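Local coordinates for heterodimeric restriction endonuclease R.BspD6I small subunit (Bacillus sp., PDB 2P14), which acts as the catalytic subunit of a heterodimeric type IIS restriction endonuclease that works in complex with a monomeric site-specific nickase, at residues 23-28 / 136-141; 143-148 / 154-159; 60-65 / 69-74. All coordinates share one frame; numbering follows the deposited sequence.

Contact 1: residues 23-28 / 136-141; sequences WNTYRV and DQFKKL
The Phe138 ring is met obliquely by Val28 and Thr25, at the CE2-CZ corner that points toward helix 17-32. Two more flat groups lie behind this contact on that helix. The guanidinium group of Arg27 has CH2 of Trp23 over one face, 3.4 Å above its plane and offset toward the rim. Its edge takes OD1 of Asn24 in plane. The indole of Trp23 in turn carries CD of Arg27 over one face. The fold is the alpha/beta core of the PD-(D/E)XK nuclease superfamily, and helices 17-32 and 135-146 lie on a common side of its mixed sheet. Only carbon atoms meet across the two helices.

Val28 and Phe138 reach out from their helices toward each other. CG1 of Val28 reaches CZ of Phe138 at 3.7 Å. The second methyl, CG2 of Val28, meets CE2 of Phe138 at 4.0 Å, so both methyls of the valine come to the CE2-CZ end from one side of the ring plane. Phe138 reaches this far because its CG stands opposite the backbone N (chi1 -178°), sending the ring out from its helix. CG2 of Thr25 adds a looser touch to CE2 of Phe138 at 4.3 Å. The hydroxyl of Thr25 is engaged by Tyr8 and by the carbonyl of Phe21. Leu107 and Leu109 of strand 104-110 also touch Phe138, and Ile4 touches Val28.

Arg27 holds Asn24 side-on with two nitrogens on one oxygen, which should limit rotation of both groups. Asn24 ND2 bonds to the carbonyl of Ile4. NH2 of Arg27 lies 2.8 Å from OD1 of Asn24, and NE of Arg27 is 3.2 Å from that same OD1.

Contact 2: residues 143-148 / 154-159; sequences TQLKGD and PNKLKE
Leu145 and Lys156 run antiparallel, flank to flank, each reaching for the other's helix. The leucine points toward helix 154-165, and the lysine reaches back alongside it toward helix 135-146. The touch is methyl against methylene. CD1 of Leu145 lies 4.0 Å from CE of Lys156, and CD of Lys156 is nearly as close to that methyl, at 4.1 Å. Lys156 can lie this way because its chain is fully extended, with CG opposite the backbone N (chi1 -179°). Its aliphatic part therefore flanks the leucine while NZ continues beyond the leucine to Glu150.

The other branch of Leu145 serves a second partner. CD2 of Leu145 faces CD1 of Leu157 at 4.4 Å, a loose apolar contact. Leu145 itself sits away from the usual staggered positions (chi1 -108°, chi2 12°). The two methyls are thus divided between a neighbour that is partly exposed and one that is buried.

Two successive helices, 135-146 and 154-165, are joined here by a short loop. Across the two helices only carbon atoms meet. Glu150, which lies in the loop and outside both segments, ties the two sides by polar means. The carboxylate of Glu150 forms a salt bridge with NZ of Lys156, and the carbonyl oxygen of Glu150 accepts a hydrogen bond from NZ of Lys146. The charged end of Lys156 is thus drawn to the loop, while its methylenes stay against Leu145.

On the 143-148 side, N of Gly147 donates to O of Thr143 at 2.8 Å. In the first turn of helix 154-165, N of Lys158 donates to O of Pro154 at 2.9 Å.

Contact 3: residues 60-65 / 69-74; sequences DILVEY and SILIEC
OD2 of Asp60 accepts a hydrogen bond from the backbone N of Cys74 at 2.8 Å, almost straight (175°). The amide comes on the anti side of the carboxylate. The two segments form a beta hairpin in the mixed sheet of the PD-(D/E)XK fold. The backbone N of Asp60 donates to OE1 of Glu73 at 3.1 Å, meeting it from above the carboxylate plane. Glu73 bends at chi2 (-79°), which brings this oxygen back to the neighbouring strand. The two carboxylates are turned 80° apart, and OE2 of Glu73 has its own partner in His93. An acidic residue just ahead of one strand and another on its neighbour is consistent with the active-site arrangement of this superfamily, and a sulfate ion, probably from the crystallisation liquor, lies about 6 Å from the Asp60 side chain. With an alanine in place of Asp60, the Cys74 amide would probably lose its acceptor, and the side-chain tie between one strand's start and the other's end would go.

Between the strands, Ile61 and Val63 each exchange a pair of backbone bonds, with Ile72 and Ile70 respectively. On the face toward helix 17-32, CG1 of Val63 packs against CB of Ile70 at 3.7 Å. On the reverse face, toward helix 80-98, CD1 of Leu62 meets CD1 of Leu71 at 3.8 Å. Near the turn, a water donates to O of Tyr65 and is also hydrogen-bonded to OG of Ser69. CD1 of Ile70 meets the edge of the Tyr65 ring, 3.8 Å from its CE2.

Along the chain, contact 3 comes between the two halves of contact 1, and contact 2 follows both. Contacts 1 and 2 share helix 135-146, and their centres lie about 12 Å apart. Contact 3 is the hairpin in the sheet, its centre about 12 Å from that of contact 1 and about 16 Å from that of contact 2. All three touch. Thr25 of contact 1 rests on Ile72 and Cys74 of the hairpin. Leu141 of contact 1 meets Leu157 of contact 2, and Leu157 also reaches Ile70 of the hairpin. Helices 17-32, 135-146 and 154-165 thus join one apolar layer on a common side of the sheet, so the hairpin carrying Asp60 and Glu73 is backed by helices distant in sequence.

Contact 1: residues 23-28 / 136-141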
loop_
_atom_site.group_PDB
_atom_site.type_symbol
_atom_site.label_atom_id
_atom_site.label_comp_id
_atom_site.label_asym_id
_atom_site.label_seq_id
_atom_site.Cartn_x
_atom_site.Cartn_y
_atom_site.Cartn_z
ATOM N N TRP A 23 6.377 0.282 -9.275
ATOM C CA TRP A 23 5.888 1.005 -10.439
ATOM C C TRP A 23 4.466 0.621 -10.837
ATOM O O TRP A 23 3.633 1.501 -11.133
ATOM C CB TRP A 23 6.843 0.766 -11.612
ATOM C CG TRP A 23 6.369 1.306 -12.939
ATOM C CD1 TRP A 23 6.348 2.610 -13.339
ATOM C CD2 TRP A 23 5.839 0.541 -14.038
ATOM N NE1 TRP A 23 5.870 2.705 -14.635
ATOM C CE2 TRP A 23 5.548 1.455 -15.087
ATOM C CE3 TRP A 23 5.631 -0.833 -14.256
ATOM C CZ2 TRP A 23 5.038 1.038 -16.329
ATOM C CZ3 TRP A 23 5.108 -1.244 -15.468
ATOM C CH2 TRP A 23 4.817 -0.310 -16.498
ATOM N N ASN A 24 4.157 -0.673 -10.780
ATOM C CA ASN A 24 2.848 -1.111 -11.204
ATOM C C ASN A 24 1.779 -0.599 -10.232
ATOM O O ASN A 24 0.650 -0.234 -10.649
ATOM C CB ASN A 24 2.766 -2.618 -11.308
ATOM C CG ASN A 24 1.651 -3.039 -12.236
ATOM O OD1 ASN A 24 1.529 -2.494 -13.348
ATOM N ND2 ASN A 24 0.820 -3.980 -11.798
ATOM N N THR A 25 2.158 -0.538 -8.965
ATOM C CA THR A 25 1.253 -0.037 -7.941
ATOM C C THR A 25 0.992 1.481 -8.155
ATOM O O THR A 25 -0.137 1.972 -8.060
ATOM C CB THR A 25 1.814 -0.362 -6.558
ATOM O OG1 THR A 25 2.022 -1.774 -6.451
ATOM C CG2 THR A 25 0.814 0.101 -5.483
ATOM N N TYR A 26 2.041 2.243 -8.430
ATOM C CA TYR A 26 1.896 3.633 -8.858
ATOM C C TYR A 26 0.946 3.766 -10.069
ATOM O O TYR A 26 0.096 4.666 -10.081
ATOM C CB TYR A 26 3.301 4.155 -9.181
ATOM C CG TYR A 26 3.361 5.347 -10.107
ATOM C CD1 TYR A 26 3.149 6.647 -9.644
ATOM C CD2 TYR A 26 3.643 5.157 -11.460
ATOM C CE1 TYR A 26 3.221 7.745 -10.516
ATOM C CE2 TYR A 26 3.722 6.238 -12.325
ATOM C CZ TYR A 26 3.493 7.509 -11.862
ATOM O OH TYR A 26 3.600 8.551 -12.767
ATOM N N ARG A 27 1.078 2.892 -11.066
ATOM C CA ARG A 27 0.152 2.939 -12.218
ATOM C C ARG A 27 -1.312 2.811 -11.782
ATOM O O ARG A 27 -2.171 3.473 -12.351
ATOM C CB ARG A 27 0.480 1.853 -13.250
ATOM C CG ARG A 27 1.850 2.033 -13.928
ATOM C CD ARG A 27 1.817 1.441 -15.322
ATOM N NE ARG A 27 1.663 -0.002 -15.271
ATOM C CZ ARG A 27 1.315 -0.769 -16.308
ATOM N NH1 ARG A 27 1.062 -0.243 -17.518
ATOM N NH2 ARG A 27 1.217 -2.063 -16.144
ATOM N N VAL A 28 -1.590 1.969 -10.787
ATOM C CA VAL A 28 -2.976 1.832 -10.285
ATOM C C VAL A 28 -3.489 3.165 -9.744
ATOM O O VAL A 28 -4.581 3.646 -10.123
ATOM C CB VAL A 28 -3.070 0.756 -9.184
ATOM C CG1 VAL A 28 -4.496 0.775 -8.554
ATOM C CG2 VAL A 28 -2.788 -0.589 -9.738
ATOM N N ASP A 136 -3.596 -9.956 -4.148
ATOM C CA ASP A 136 -4.912 -10.466 -4.523
ATOM C C ASP A 136 -6.032 -9.652 -3.872
ATOM O O ASP A 136 -7.032 -9.345 -4.507
ATOM C CB ASP A 136 -5.026 -11.951 -4.159
ATOM C CG ASP A 136 -4.130 -12.850 -5.032
ATOM O OD1 ASP A 136 -3.876 -12.502 -6.215
ATOM O OD2 ASP A 136 -3.690 -13.926 -4.537
ATOM N N GLN A 137 -5.818 -9.243 -2.630
ATOM C CA GLN A 137 -6.783 -8.385 -1.940
ATOM C C GLN A 137 -6.866 -7.002 -2.581
ATOM O O GLN A 137 -7.951 -6.449 -2.747
ATOM C CB GLN A 137 -6.398 -8.240 -0.460
ATOM C CG GLN A 137 -6.587 -9.542 0.321
ATOM C CD GLN A 137 -5.857 -9.553 1.631
ATOM O OE1 GLN A 137 -5.091 -8.636 1.965
ATOM N NE2 GLN A 137 -6.086 -10.618 2.407
ATOM N N PHE A 138 -5.716 -6.441 -2.935
ATOM C CA PHE A 138 -5.679 -5.125 -3.548
ATOM C C PHE A 138 -6.371 -5.151 -4.915
ATOM O O PHE A 138 -7.114 -4.209 -5.257
ATOM C CB PHE A 138 -4.210 -4.703 -3.669
ATOM C CG PHE A 138 -4.013 -3.334 -4.248
ATOM C CD1 PHE A 138 -4.613 -2.220 -3.651
ATOM C CD2 PHE A 138 -3.202 -3.153 -5.386
ATOM C CE1 PHE A 138 -4.411 -0.919 -4.180
ATOM C CE2 PHE A 138 -2.996 -1.887 -5.910
ATOM C CZ PHE A 138 -3.599 -0.784 -5.328
ATOM N N LYS A 139 -6.131 -6.211 -5.693
ATOM C CA LYS A 139 -6.816 -6.317 -6.992
ATOM C C LYS A 139 -8.320 -6.360 -6.785
ATOM O O LYS A 139 -9.074 -5.694 -7.511
ATOM C CB LYS A 139 -6.433 -7.579 -7.732
ATOM C CG LYS A 139 -5.037 -7.677 -8.241
ATOM C CD LYS A 139 -5.030 -8.979 -9.007
ATOM C CE LYS A 139 -3.726 -9.273 -9.621
ATOM N NZ LYS A 139 -3.828 -10.530 -10.439
ATOM N N LYS A 140 -8.767 -7.159 -5.812
ATOM C CA LYS A 140 -10.203 -7.237 -5.492
ATOM C C LYS A 140 -10.751 -5.856 -5.140
ATOM O O LYS A 140 -11.773 -5.446 -5.691
ATOM C CB LYS A 140 -10.500 -8.249 -4.376
ATOM C CG LYS A 140 -10.750 -9.637 -4.864
ATOM C CD LYS A 140 -11.603 -10.403 -3.851
ATOM C CE LYS A 140 -12.405 -11.548 -4.491
ATOM N NZ LYS A 140 -11.634 -12.827 -4.455
ATOM N N LEU A 141 -10.044 -5.112 -4.285
ATOM C CA LEU A 141 -10.428 -3.772 -3.888
ATOM C C LEU A 141 -10.555 -2.827 -5.082
ATOM O O LEU A 141 -11.542 -2.101 -5.198
ATOM C CB LEU A 141 -9.461 -3.202 -2.846
ATOM C CG LEU A 141 -9.685 -1.747 -2.425
ATOM C CD1 LEU A 141 -11.115 -1.531 -1.882
ATOM C CD2 LEU A 141 -8.645 -1.343 -1.398
#

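Contact 2: residues 143-148 / 154-159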
loop_
_atom_site.group_PDB
_atom_site.type_symbol
_atom_site.label_atom_id
_atom_site.label_comp_id
_atom_site.label_asym_id
_atom_site.label_seq_id
_atom_site.Cartn_x
_atom_site.Cartn_y
_atom_site.Cartn_z
ATOM N N THR A 143 -11.012 -3.616 -8.260
ATOM C CA THR A 143 -12.082 -4.102 -9.148
ATOM C C THR A 143 -13.454 -3.796 -8.568
ATOM O O THR A 143 -14.396 -3.458 -9.312
ATOM C CB THR A 143 -11.965 -5.612 -9.449
ATOM O OG1 THR A 143 -10.641 -5.906 -9.895
ATOM C CG2 THR A 143 -12.967 -6.021 -10.561
ATOM N N GLN A 144 -13.579 -3.907 -7.249
ATOM C CA GLN A 144 -14.826 -3.555 -6.587
ATOM C C GLN A 144 -15.085 -2.059 -6.763
ATOM O O GLN A 144 -16.211 -1.654 -7.082
ATOM C CB GLN A 144 -14.792 -3.935 -5.106
ATOM C CG GLN A 144 -14.855 -5.440 -4.840
ATOM C CD GLN A 144 -14.577 -5.776 -3.367
ATOM O OE1 GLN A 144 -14.641 -4.904 -2.481
ATOM N NE2 GLN A 144 -14.270 -7.041 -3.104
ATOM N N LEU A 145 -14.041 -1.250 -6.595
ATOM C CA LEU A 145 -14.132 0.204 -6.801
ATOM C C LEU A 145 -14.504 0.631 -8.228
ATOM O O LEU A 145 -15.350 1.514 -8.421
ATOM C CB LEU A 145 -12.810 0.882 -6.429
ATOM C CG LEU A 145 -12.673 1.743 -5.162
ATOM C CD1 LEU A 145 -13.851 1.613 -4.181
ATOM C CD2 LEU A 145 -11.329 1.500 -4.497
ATOM N N LYS A 146 -13.894 -0.017 -9.223
ATOM C CA LYS A 146 -13.930 0.510 -10.590
ATOM C C LYS A 146 -14.642 -0.342 -11.640
ATOM O O LYS A 146 -14.975 0.174 -12.729
ATOM C CB LYS A 146 -12.508 0.832 -11.069
ATOM C CG LYS A 146 -11.855 2.052 -10.399
ATOM C CD LYS A 146 -12.719 3.318 -10.463
ATOM C CE LYS A 146 -13.018 3.692 -11.911
ATOM N NZ LYS A 146 -13.549 5.078 -11.982
ATOM N N GLY A 147 -14.853 -1.621 -11.338
ATOM C CA GLY A 147 -15.375 -2.569 -12.329
ATOM C C GLY A 147 -16.752 -2.241 -12.877
ATOM O O GLY A 147 -17.061 -2.636 -14.016
ATOM N N ASP A 148 -17.562 -1.528 -12.090
ATOM C CA ASP A 148 -18.917 -1.217 -12.548
ATOM C C ASP A 148 -19.059 0.218 -13.066
ATOM O O ASP A 148 -20.159 0.688 -13.344
ATOM C CB ASP A 148 -19.988 -1.582 -11.500
ATOM C CG ASP A 148 -19.793 -0.867 -10.181
ATOM O OD1 ASP A 148 -18.679 -0.357 -9.929
ATOM O OD2 ASP A 148 -20.763 -0.833 -9.389
ATOM N N PRO A 154 -12.049 9.341 -3.617
ATOM C CA PRO A 154 -11.013 9.054 -2.608
ATOM C C PRO A 154 -11.598 8.910 -1.192
ATOM O O PRO A 154 -11.079 8.129 -0.391
ATOM C CB PRO A 154 -10.106 10.285 -2.678
ATOM C CG PRO A 154 -10.276 10.791 -4.108
ATOM C CD PRO A 154 -11.755 10.571 -4.372
ATOM N N ASN A 155 -12.684 9.624 -0.880
ATOM C CA ASN A 155 -13.264 9.512 0.449
ATOM C C ASN A 155 -13.869 8.143 0.749
ATOM O O ASN A 155 -13.886 7.720 1.909
ATOM C CB ASN A 155 -14.288 10.622 0.678
ATOM C CG ASN A 155 -13.712 11.987 0.398
ATOM O OD1 ASN A 155 -14.204 12.741 -0.471
ATOM N ND2 ASN A 155 -12.652 12.324 1.119
ATOM N N LYS A 156 -14.359 7.465 -0.297
ATOM C CA LYS A 156 -14.812 6.095 -0.154
ATOM C C LYS A 156 -13.622 5.175 0.142
ATOM O O LYS A 156 -13.733 4.258 0.983
ATOM C CB LYS A 156 -15.594 5.644 -1.394
ATOM C CG LYS A 156 -16.116 4.213 -1.315
ATOM C CD LYS A 156 -16.871 3.789 -2.573
ATOM C CE LYS A 156 -17.332 2.340 -2.417
ATOM N NZ LYS A 156 -18.328 1.917 -3.471
ATOM N N LEU A 157 -12.501 5.396 -0.534
ATOM C CA LEU A 157 -11.299 4.642 -0.237
ATOM C C LEU A 157 -10.859 4.885 1.211
ATOM O O LEU A 157 -10.471 3.939 1.912
ATOM C CB LEU A 157 -10.170 4.978 -1.227
ATOM C CG LEU A 157 -8.828 4.260 -0.989
ATOM C CD1 LEU A 157 -9.022 2.744 -0.919
ATOM C CD2 LEU A 157 -7.840 4.652 -2.093
ATOM N N LYS A 158 -10.911 6.140 1.680
ATOM C CA LYS A 158 -10.574 6.395 3.090
ATOM C C LYS A 158 -11.478 5.579 4.044
ATOM O O LYS A 158 -10.984 4.966 5.009
ATOM C CB LYS A 158 -10.653 7.899 3.411
ATOM C CG LYS A 158 -10.081 8.189 4.819
ATOM C CD LYS A 158 -10.051 9.655 5.192
ATOM C CE LYS A 158 -11.324 9.964 5.983
ATOM N NZ LYS A 158 -11.349 11.381 6.436
ATOM N N GLU A 159 -12.791 5.581 3.790
ATOM C CA GLU A 159 -13.703 4.813 4.655
ATOM C C GLU A 159 -13.365 3.319 4.671
ATOM O O GLU A 159 -13.420 2.661 5.725
ATOM C CB GLU A 159 -15.152 5.022 4.225
ATOM C CG GLU A 159 -15.711 6.393 4.573
ATOM C CD GLU A 159 -17.167 6.511 4.175
ATOM O OE1 GLU A 159 -17.679 5.568 3.526
ATOM O OE2 GLU A 159 -17.793 7.545 4.515
#

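Contact 3: residues 60-65 / 69-74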
loop_
_atom_site.group_PDB
_atom_site.type_symbol
_atom_site.label_atom_id
_atom_site.label_comp_id
_atom_site.label_asym_id
_atom_site.label_seq_id
_atom_site.Cartn_x
_atom_site.Cartn_y
_atom_site.Cartn_z
ATOM N N ASP A 60 7.711 4.591 -0.656
ATOM C CA ASP A 60 7.757 4.223 -2.081
ATOM C C ASP A 60 6.885 5.103 -2.978
ATOM O O ASP A 60 7.303 5.495 -4.070
ATOM C CB ASP A 60 7.340 2.758 -2.298
ATOM C CG ASP A 60 8.299 1.763 -1.656
ATOM O OD1 ASP A 60 9.426 2.121 -1.305
ATOM O OD2 ASP A 60 7.908 0.587 -1.481
ATOM N N ILE A 61 5.674 5.414 -2.510
ATOM C CA ILE A 61 4.708 6.232 -3.255
ATOM C C ILE A 61 3.922 7.023 -2.232
ATOM O O ILE A 61 3.572 6.491 -1.181
ATOM C CB ILE A 61 3.697 5.387 -4.083
ATOM C CG1 ILE A 61 4.432 4.401 -4.992
ATOM C CG2 ILE A 61 2.780 6.273 -4.935
ATOM C CD1 ILE A 61 3.578 3.168 -5.334
ATOM N N LEU A 62 3.687 8.293 -2.536
ATOM C CA LEU A 62 2.767 9.096 -1.718
ATOM C C LEU A 62 1.647 9.562 -2.625
ATOM O O LEU A 62 1.910 10.075 -3.712
ATOM C CB LEU A 62 3.463 10.331 -1.127
ATOM C CG LEU A 62 2.576 11.355 -0.429
ATOM C CD1 LEU A 62 1.974 10.755 0.884
ATOM C CD2 LEU A 62 3.421 12.632 -0.174
ATOM N N VAL A 63 0.394 9.374 -2.179
ATOM C CA VAL A 63 -0.733 10.004 -2.884
ATOM C C VAL A 63 -1.453 10.937 -1.888
ATOM O O VAL A 63 -1.841 10.518 -0.782
ATOM C CB VAL A 63 -1.699 8.964 -3.516
ATOM C CG1 VAL A 63 -2.375 8.147 -2.466
ATOM C CG2 VAL A 63 -2.740 9.625 -4.425
ATOM N N GLU A 64 -1.557 12.214 -2.272
ATOM C CA GLU A 64 -2.230 13.180 -1.417
ATOM C C GLU A 64 -3.574 13.521 -2.013
ATOM O O GLU A 64 -3.660 14.018 -3.116
ATOM C CB GLU A 64 -1.376 14.439 -1.264
ATOM C CG GLU A 64 -0.093 14.142 -0.524
ATOM C CD GLU A 64 0.753 15.382 -0.249
ATOM O OE1 GLU A 64 0.834 16.264 -1.157
ATOM O OE2 GLU A 64 1.349 15.437 0.839
ATOM N N TYR A 65 -4.639 13.208 -1.286
ATOM C CA TYR A 65 -5.974 13.588 -1.709
ATOM C C TYR A 65 -6.375 14.814 -0.907
ATOM O O TYR A 65 -5.656 15.266 -0.020
ATOM C CB TYR A 65 -6.945 12.470 -1.426
ATOM C CG TYR A 65 -6.638 11.207 -2.191
ATOM C CD1 TYR A 65 -6.851 11.143 -3.584
ATOM C CD2 TYR A 65 -6.149 10.075 -1.531
ATOM C CE1 TYR A 65 -6.578 9.988 -4.304
ATOM C CE2 TYR A 65 -5.874 8.898 -2.238
ATOM C CZ TYR A 65 -6.081 8.859 -3.635
ATOM O OH TYR A 65 -5.809 7.677 -4.314
ATOM N N SER A 69 -4.019 11.530 3.098
ATOM C CA SER A 69 -2.964 10.984 2.250
ATOM C C SER A 69 -2.820 9.477 2.475
ATOM O O SER A 69 -3.170 8.968 3.549
ATOM C CB SER A 69 -1.648 11.702 2.562
ATOM O OG SER A 69 -1.821 13.079 2.264
ATOM N N ILE A 70 -2.251 8.802 1.480
ATOM C CA ILE A 70 -1.869 7.402 1.629
ATOM C C ILE A 70 -0.418 7.266 1.243
ATOM O O ILE A 70 -0.023 7.722 0.168
ATOM C CB ILE A 70 -2.674 6.431 0.746
ATOM C CG1 ILE A 70 -4.187 6.665 0.858
ATOM C CG2 ILE A 70 -2.358 4.986 1.123
ATOM C CD1 ILE A 70 -4.975 5.845 -0.171
ATOM N N LEU A 71 0.358 6.719 2.172
ATOM C CA LEU A 71 1.749 6.353 1.862
ATOM C C LEU A 71 1.650 4.904 1.434
ATOM O O LEU A 71 1.112 4.074 2.158
ATOM C CB LEU A 71 2.633 6.466 3.087
ATOM C CG LEU A 71 3.088 7.855 3.523
ATOM C CD1 LEU A 71 1.866 8.626 4.048
ATOM C CD2 LEU A 71 4.128 7.771 4.586
ATOM N N ILE A 72 2.198 4.565 0.270
ATOM C CA ILE A 72 2.110 3.211 -0.224
ATOM C C ILE A 72 3.514 2.601 -0.220
ATOM O O ILE A 72 4.475 3.180 -0.781
ATOM C CB ILE A 72 1.477 3.145 -1.614
ATOM C CG1 ILE A 72 0.059 3.770 -1.590
ATOM C CG2 ILE A 72 1.365 1.700 -2.040
ATOM C CD1 ILE A 72 -0.096 4.869 -2.564
ATOM N N GLU A 73 3.636 1.478 0.482
ATOM C CA GLU A 73 4.908 0.768 0.665
ATOM C C GLU A 73 4.741 -0.601 0.015
ATOM O O GLU A 73 3.828 -1.308 0.365
ATOM C CB GLU A 73 5.251 0.627 2.147
ATOM C CG GLU A 73 5.226 1.960 2.897
ATOM C CD GLU A 73 6.443 2.815 2.709
ATOM O OE1 GLU A 73 7.250 2.650 1.747
ATOM O OE2 GLU A 73 6.591 3.711 3.537
ATOM N N CYS A 74 5.625 -0.958 -0.916
ATOM C CA CYS A 74 5.493 -2.174 -1.696
ATOM C C CYS A 74 6.680 -3.077 -1.371
ATOM O O CYS A 74 7.829 -2.615 -1.351
ATOM C CB CYS A 74 5.571 -1.834 -3.192
ATOM S SG CYS A 74 4.146 -0.806 -3.691
HETATM O O HOH W 1 -3.602 15.199 1.888
#